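Local coordinates for cobalamin biosynthesis protein CobN (Mycobacterium tuberculosis, PDB 7C6O) that is the large, catalytic subunit of cobaltochelatase, which probably inserts cobalt into hydrogenobyrinic acid a,c-diamide during aerobic cobalamin biosynthesis, at residues Leu812-Leu815 against Phe819-Ala822. Sequence-based numbering, arbitrary orientation.
Sequences LRAL and FIPA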
loop_
_atom_site.group_PDB
_atom_site.type_symbol
_atom_site.label_atom_id
_atom_site.label_comp_id
_atom_site.label_asym_id
_atom_site.label_seq_id
_atom_site.Cartn_x
_atom_site.Cartn_y
_atom_site.Cartn_z
ATOM N N LEU A 812 2.462 22.734 -0.378
ATOM C CA LEU A 812 3.175 23.860 -0.971
ATOM C C LEU A 812 4.677 23.606 -1.015
ATOM O O LEU A 812 5.340 23.959 -1.997
ATOM C CB LEU A 812 2.867 25.141 -0.197
ATOM C CG LEU A 812 1.407 25.600 -0.225
ATOM C CD1 LEU A 812 1.216 26.881 0.576
ATOM C CD2 LEU A 812 0.941 25.789 -1.658
ATOM N N ARG A 813 5.235 22.998 0.038
ATOM C CA ARG A 813 6.652 22.644 0.015
ATOM C C ARG A 813 6.949 21.655 -1.103
ATOM O O ARG A 813 7.972 21.769 -1.791
ATOM C CB ARG A 813 7.083 22.063 1.365
ATOM C CG ARG A 813 7.075 23.054 2.522
ATOM C CD ARG A 813 7.762 22.479 3.767
ATOM N NE ARG A 813 9.193 22.253 3.561
ATOM C CZ ARG A 813 9.776 21.057 3.555
ATOM N NH1 ARG A 813 9.059 19.960 3.762
ATOM N NH2 ARG A 813 11.084 20.955 3.354
ATOM N N ALA A 814 6.065 20.673 -1.299
ATOM C CA ALA A 814 6.270 19.694 -2.359
ATOM C C ALA A 814 6.193 20.345 -3.733
ATOM O O ALA A 814 6.968 20.000 -4.634
ATOM C CB ALA A 814 5.245 18.566 -2.237
ATOM N N LEU A 815 5.265 21.293 -3.911
ATOM C CA LEU A 815 5.191 22.048 -5.157
ATOM C C LEU A 815 6.441 22.880 -5.389
ATOM O O LEU A 815 6.721 23.258 -6.533
ATOM C CB LEU A 815 3.957 22.951 -5.151
ATOM C CG LEU A 815 2.605 22.269 -5.363
ATOM C CD1 LEU A 815 1.468 23.201 -4.971
ATOM C CD2 LEU A 815 2.463 21.829 -6.812
ATOM N N PHE A 819 12.238 18.645 0.215
ATOM C CA PHE A 819 12.161 17.292 0.744
ATOM C C PHE A 819 10.973 17.171 1.692
ATOM O O PHE A 819 10.833 17.961 2.631
ATOM C CB PHE A 819 13.457 16.921 1.468
ATOM C CG PHE A 819 13.437 15.545 2.074
ATOM C CD1 PHE A 819 13.609 14.423 1.280
ATOM C CD2 PHE A 819 13.241 15.374 3.436
ATOM C CE1 PHE A 819 13.588 13.149 1.831
ATOM C CE2 PHE A 819 13.219 14.105 3.997
ATOM C CZ PHE A 819 13.394 12.992 3.193
ATOM N N ILE A 820 10.119 16.186 1.444
ATOM C CA ILE A 820 8.938 15.931 2.265
ATOM C C ILE A 820 9.277 14.808 3.238
ATOM O O ILE A 820 9.515 13.674 2.796
ATOM C CB ILE A 820 7.718 15.568 1.406
ATOM C CG1 ILE A 820 7.458 16.658 0.365
ATOM C CG2 ILE A 820 6.489 15.360 2.286
ATOM C CD1 ILE A 820 7.238 18.032 0.961
ATOM N N PRO A 821 9.306 15.066 4.546
ATOM C CA PRO A 821 9.732 14.028 5.489
ATOM C C PRO A 821 8.779 12.845 5.482
ATOM O O PRO A 821 7.573 12.988 5.268
ATOM C CB PRO A 821 9.719 14.750 6.841
ATOM C CG PRO A 821 8.733 15.857 6.659
ATOM C CD PRO A 821 8.887 16.300 5.229
ATOM N N ALA A 822 9.341 11.662 5.710
ATOM C CA ALA A 822 8.567 10.433 5.762
ATOM C C ALA A 822 8.161 10.105 7.195
ATOM O O ALA A 822 8.692 10.653 8.164
ATOM C CB ALA A 822 9.358 9.268 5.167
#
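Ala814 and Ile820 make the closest backbone approach, CA to CA 6.5 Å, where the C-terminal part of helix 807-815 packs against the loop that follows it in the CobN/magnesium-chelatase family region. After a three-residue link the chain turns, passes the helix at Phe819 and Ile820, and then leads away from it, the segment 819-822 forming no regular helix or strand. Arg813 ties the two parts together through one carbonyl. It reaches across with its guanidinium, and NH1 donates to Phe819 O at 2.9 Å with an N-H...O angle of 140°. A second, weak bond runs from Arg813 NH2 to the same Phe819 O at 3.1 Å, so one carbonyl oxygen is forked between the two terminal nitrogens. The oxygen lies at the edge of the guanidinium, while NH1 approaches the carbonyl from 31° out of its plane. The Arg813 chain bends at chi3, which swings the guanidinium over toward the loop. Its rotation is further fixed by Gln810 OE1, bonded to NH1, and by a salt bridge from NH2 to Asp280, whose OD1 also accepts the backbone N-H of Phe819. Arginine and loop backbone thus share one carboxylate, which would be expected to favour the charged guanidinium.

Alongside the polar link lies an apolar one. The Ile820 side chain slides past that of Arg813 in the opposite direction, with CG1 anti to its own carbonyl carbon (chi1 -55°), and extends CD1 to the helix. Ala814 also touches Ile587 of strand 586-591, so the contact joins the helix end and its loop to a neighbouring sheet. Pro821 CD rests at the guanidinium edge, 3.9 Å from Arg813 NH1. The Ile820 CD1 methyl touches Ala814 CB at 3.8 Å and sits 3.7 Å from Ala814 N.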